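Enoyl-CoA hydratase/isomerase family protein (Bacillus anthracis, PDB 3KQF) probably catalyses the reversible addition of water to the double bond of 2-enoyl-CoA thioesters, as other enoyl-CoA hydratases of the crotonase superfamily do. Local coordinates at residues L192-E195 against K196-I200; Q236-E239 against G240-T244. All coordinates share one frame; numbering follows the deposited sequence.

Contact 1: residues L192-E195 against K196-I200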
loop_
_atom_site.group_PDB
_atom_site.type_symbol
_atom_site.label_atom_id
_atom_site.label_comp_id
_atom_site.label_asym_id
_atom_site.label_seq_id
_atom_site.Cartn_x
_atom_site.Cartn_y
_atom_site.Cartn_z
ATOM N N LEU A 192 -21.758 19.943 -4.953
ATOM C CA LEU A 192 -21.143 19.606 -6.238
ATOM C C LEU A 192 -20.803 18.107 -6.386
ATOM O O LEU A 192 -20.228 17.679 -7.391
ATOM C CB LEU A 192 -19.877 20.448 -6.439
ATOM C CG LEU A 192 -20.166 21.947 -6.628
ATOM C CD1 LEU A 192 -18.890 22.774 -6.727
ATOM C CD2 LEU A 192 -21.049 22.179 -7.858
ATOM N N LEU A 193 -21.171 17.309 -5.399
ATOM C CA LEU A 193 -20.830 15.883 -5.422
ATOM C C LEU A 193 -21.426 15.151 -6.624
ATOM O O LEU A 193 -20.740 14.413 -7.317
ATOM C CB LEU A 193 -21.279 15.233 -4.125
ATOM C CG LEU A 193 -21.046 13.734 -3.991
ATOM C CD1 LEU A 193 -19.565 13.394 -4.193
ATOM C CD2 LEU A 193 -21.531 13.265 -2.656
ATOM N N GLU A 194 -22.698 15.383 -6.891
ATOM C CA GLU A 194 -23.345 14.707 -8.003
ATOM C C GLU A 194 -22.713 15.039 -9.353
ATOM O O GLU A 194 -22.460 14.132 -10.143
ATOM C CB GLU A 194 -24.834 15.030 -8.033
ATOM C CG GLU A 194 -25.610 14.090 -8.935
ATOM C CD GLU A 194 -27.104 14.290 -8.822
ATOM O OE1 GLU A 194 -27.589 15.396 -9.140
ATOM O OE2 GLU A 194 -27.789 13.320 -8.437
ATOM N N GLU A 195 -22.452 16.317 -9.639
ATOM C CA GLU A 195 -21.874 16.644 -10.950
ATOM C C GLU A 195 -20.440 16.122 -11.078
ATOM O O GLU A 195 -20.051 15.687 -12.145
ATOM C CB GLU A 195 -21.984 18.135 -11.350
ATOM C CG GLU A 195 -21.019 19.114 -10.717
ATOM C CD GLU A 195 -21.071 20.499 -11.398
ATOM O OE1 GLU A 195 -21.734 20.633 -12.458
ATOM O OE2 GLU A 195 -20.435 21.446 -10.886
ATOM N N LYS A 196 -19.673 16.133 -9.992
ATOM C CA LYS A 196 -18.304 15.606 -10.035
ATOM C C LYS A 196 -18.311 14.087 -10.355
ATOM O O LYS A 196 -17.489 13.599 -11.147
ATOM C CB LYS A 196 -17.598 15.851 -8.705
ATOM C CG LYS A 196 -16.112 15.390 -8.649
ATOM C CD LYS A 196 -15.228 16.228 -9.570
ATOM C CE LYS A 196 -13.750 15.904 -9.380
ATOM N NZ LYS A 196 -12.880 16.761 -10.239
ATOM N N ALA A 197 -19.208 13.335 -9.712
ATOM C CA ALA A 197 -19.303 11.892 -9.972
ATOM C C ALA A 197 -19.748 11.631 -11.408
ATOM O O ALA A 197 -19.236 10.736 -12.071
ATOM C CB ALA A 197 -20.267 11.216 -8.990
ATOM N N ILE A 198 -20.691 12.416 -11.893
ATOM C CA ILE A 198 -21.169 12.249 -13.268
ATOM C C ILE A 198 -20.077 12.589 -14.274
ATOM O O ILE A 198 -19.913 11.890 -15.265
ATOM C CB ILE A 198 -22.422 13.075 -13.542
ATOM C CG1 ILE A 198 -23.603 12.468 -12.799
ATOM C CG2 ILE A 198 -22.729 13.127 -15.054
ATOM C CD1 ILE A 198 -24.864 13.311 -12.864
ATOM N N GLU A 199 -19.329 13.654 -14.031
ATOM C CA GLU A 199 -18.285 14.020 -14.995
ATOM C C GLU A 199 -17.146 12.990 -15.059
ATOM O O GLU A 199 -16.660 12.691 -16.154
ATOM C CB GLU A 199 -17.841 15.479 -14.846
ATOM C CG GLU A 199 -18.944 16.410 -15.395
ATOM C CD GLU A 199 -18.632 17.884 -15.311
ATOM O OE1 GLU A 199 -17.484 18.248 -14.980
ATOM O OE2 GLU A 199 -19.553 18.687 -15.589
ATOM N N ILE A 200 -16.770 12.404 -13.922
ATOM C CA ILE A 200 -15.747 11.335 -13.923
ATOM C C ILE A 200 -16.322 10.083 -14.584
ATOM O O ILE A 200 -15.651 9.447 -15.395
ATOM C CB ILE A 200 -15.224 11.027 -12.511
ATOM C CG1 ILE A 200 -14.472 12.240 -11.973
ATOM C CG2 ILE A 200 -14.305 9.792 -12.522
ATOM C CD1 ILE A 200 -13.989 12.072 -10.553
#
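Ile-198 lies one helical turn beyond Glu-194, the two side chains running side by side in the same direction, and its atoms trace the contact outward from the backbone. CB, the branch point, sits near the carbonyl oxygens of the preceding turn, 3.6 Å from Glu-194 O. The CG1 branch comes closer still: it stands beside the backbone N, opposite its own carbonyl carbon (chi1 -71°), which brings CG1 to 3.3 Å from Glu-194 O. CD1 continues the extended chain, still 3.7 Å from Glu-194 O, and reaches the aliphatic part of the glutamate, where it meets Glu-194 CG at 4.1 Å.

The backbone here belongs to the first two turns of helix 193-206, held by i to i+4 bonds. Lys-196 N donates a hydrogen bond to Leu-192 O, Ala-197 N to Leu-193 O, and Ile-198 N to Glu-194 O, the last at 3.0 Å. In this crotonase-family chain the helix lies against the central sheet: Leu-193 and Ala-197 both rest on Ile-128 of strand 126-130 and on Ala-108 of strand 105-109, while Ile-198 touches Ile-58 of strand 56-61.

Beyond the methylene that Ile-198 touches, Glu-194 carries its carboxylate to a salt bridge from OE2 to Lys-21. Farther round the helix, Glu-199 N bonds to Glu-195 O at 2.9 Å, and both the CB and CG of Glu-199 lean on that same oxygen. The two carboxylates of this pair come within 4.3 Å, Glu-195 OE1 to Glu-199 OE2, so their like charges would be expected to disfavour each other. Glu-195 has its CG between the backbone N and the carbonyl carbon (chi1 77°), which sets CG 3.4 Å from Lys-196 N, the chain running extended from there.

Contact 2: residues Q236-E239 against G240-T244; sequences QAYE and GVIHT
Tyr-238 O accepts two backbone hydrogen bonds, from Val-241 N at 3.0 Å and Ile-242 N at 3.2 Å, and with Gly-240 N bonding to Ala-237 O the last turn of helix 227-242 mixes i to i+3 and i to i+4 links. The two donors use the tyrosine oxygen differently: Ile-242 N lies nearly in line with the C=O bond, whereas Val-241 N stands about 61° out of the carbonyl plane.

Among the side chains, the Tyr-238 ring and Ile-242 cross at roughly a right angle. The methyl CG2 of Ile-242 makes the closest approach to the ring, 3.3 Å from Tyr-238 CE2. Val-241 CG2 comes to the ring obliquely, 4.3 Å from Tyr-238 CD1, and packs tightly against Tyr-238 O at 3.0 Å. The other branch of Ile-242 goes to the glutamate: CG1, wedged between the backbone N and the carbonyl carbon (chi1 57°), directs CD1 alongside Glu-239, 3.5 Å from its OE2. That carboxylate oxygen also forms a salt bridge with Arg-85 of the second subunit.

Farther along, Thr-244 OG1 donates to Val-241 O at 2.7 Å and, as an N-cap, accepts from Arg-247 N at the start of helix 245-255. Ala-237 meets Ile-145 and Tyr-238 meets Arg-92 of helix 81-99, both of the second subunit, while within the chain Val-241 packs on Leu-214 of helix 209-222.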
loop_
_atom_site.group_PDB
_atom_site.type_symbol
_atom_site.label_atom_id
_atom_site.label_comp_id
_atom_site.label_asym_id
_atom_site.label_seq_id
_atom_site.Cartn_x
_atom_site.Cartn_y
_atom_site.Cartn_z
ATOM N N GLN A 236 -2.737 -11.968 -21.096
ATOM C CA GLN A 236 -3.932 -12.551 -21.697
ATOM C C GLN A 236 -5.032 -11.487 -21.892
ATOM O O GLN A 236 -5.717 -11.466 -22.932
ATOM C CB GLN A 236 -4.458 -13.748 -20.892
ATOM C CG GLN A 236 -5.617 -14.475 -21.596
ATOM C CD GLN A 236 -5.256 -15.055 -22.972
ATOM O OE1 GLN A 236 -4.131 -15.503 -23.200
ATOM N NE2 GLN A 236 -6.239 -15.063 -23.889
ATOM N N ALA A 237 -5.192 -10.595 -20.915
ATOM C CA ALA A 237 -6.192 -9.540 -21.022
ATOM C C ALA A 237 -5.931 -8.661 -22.235
ATOM O O ALA A 237 -6.876 -8.268 -22.930
ATOM C CB ALA A 237 -6.230 -8.697 -19.765
ATOM N N TYR A 238 -4.656 -8.345 -22.482
ATOM C CA TYR A 238 -4.257 -7.501 -23.618
ATOM C C TYR A 238 -4.677 -8.170 -24.960
ATOM O O TYR A 238 -5.052 -7.492 -25.922
ATOM C CB TYR A 238 -2.751 -7.222 -23.547
ATOM C CG TYR A 238 -2.222 -6.207 -24.541
ATOM C CD1 TYR A 238 -2.234 -4.848 -24.251
ATOM C CD2 TYR A 238 -1.663 -6.611 -25.745
ATOM C CE1 TYR A 238 -1.731 -3.917 -25.151
ATOM C CE2 TYR A 238 -1.149 -5.684 -26.643
ATOM C CZ TYR A 238 -1.188 -4.339 -26.336
ATOM O OH TYR A 238 -0.678 -3.408 -27.230
ATOM N N GLU A 239 -4.670 -9.496 -25.000
ATOM C CA GLU A 239 -5.106 -10.220 -26.199
ATOM C C GLU A 239 -6.576 -9.928 -26.479
ATOM O O GLU A 239 -7.019 -9.983 -27.615
ATOM C CB GLU A 239 -4.899 -11.725 -26.018
ATOM C CG GLU A 239 -3.460 -12.118 -25.808
ATOM C CD GLU A 239 -2.610 -11.890 -27.041
ATOM O OE1 GLU A 239 -1.488 -11.359 -26.901
ATOM O OE2 GLU A 239 -3.083 -12.211 -28.151
ATOM N N GLY A 240 -7.329 -9.622 -25.426
ATOM C CA GLY A 240 -8.743 -9.298 -25.554
ATOM C C GLY A 240 -9.030 -7.949 -26.198
ATOM O O GLY A 240 -10.165 -7.676 -26.543
ATOM N N VAL A 241 -8.029 -7.081 -26.326
ATOM C CA VAL A 241 -8.264 -5.765 -26.954
ATOM C C VAL A 241 -7.620 -5.594 -28.308
ATOM O O VAL A 241 -8.108 -4.820 -29.137
ATOM C CB VAL A 241 -7.789 -4.606 -26.047
ATOM C CG1 VAL A 241 -8.613 -4.571 -24.813
ATOM C CG2 VAL A 241 -6.281 -4.734 -25.719
ATOM N N ILE A 242 -6.533 -6.313 -28.561
ATOM C CA ILE A 242 -5.823 -6.135 -29.833
ATOM C C ILE A 242 -6.602 -6.442 -31.118
ATOM O O ILE A 242 -6.314 -5.825 -32.139
ATOM C CB ILE A 242 -4.417 -6.803 -29.853
ATOM C CG1 ILE A 242 -4.491 -8.299 -29.544
ATOM C CG2 ILE A 242 -3.502 -6.079 -28.881
ATOM C CD1 ILE A 242 -3.118 -8.966 -29.514
ATOM N N HIS A 243 -7.584 -7.348 -31.074
ATOM C CA HIS A 243 -8.370 -7.696 -32.282
ATOM C C HIS A 243 -9.703 -6.935 -32.379
ATOM O O HIS A 243 -10.461 -7.125 -33.329
ATOM C CB HIS A 243 -8.652 -9.214 -32.307
ATOM C CG HIS A 243 -9.335 -9.694 -33.556
ATOM N ND1 HIS A 243 -10.692 -9.549 -33.769
ATOM C CD2 HIS A 243 -8.855 -10.354 -34.639
ATOM C CE1 HIS A 243 -11.013 -10.078 -34.936
ATOM N NE2 HIS A 243 -9.918 -10.576 -35.484
ATOM N N THR A 244 -9.969 -6.043 -31.432
ATOM C CA THR A 244 -11.248 -5.327 -31.399
ATOM C C THR A 244 -11.354 -4.211 -32.421
ATOM O O THR A 244 -10.350 -3.651 -32.843
ATOM C CB THR A 244 -11.532 -4.737 -29.982
ATOM O OG1 THR A 244 -10.540 -3.762 -29.631
ATOM C CG2 THR A 244 -11.555 -5.839 -28.929
#

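From the N terminus, the chain first lays down all six strands of the central sheet, ending with 186-188, and a short connection then leads into contact 1. Contact 1 begins helix 193-206 on that sheet; contact 2 ends helix 227-242, with helix 209-222 lying between them in sequence. Each is a local turn of helix and encloses no intervening residues, so the two follow in series and neither nest nor cross. The centres of contact 1 and contact 2 are about 31 Å apart. The nearest atoms of contact 1 and contact 2 are about 18 Å apart. Contact 1 thus belongs to the sheet-bearing body of the subunit, whereas contact 2 ties the C-terminal helices to one another and to the second subunit.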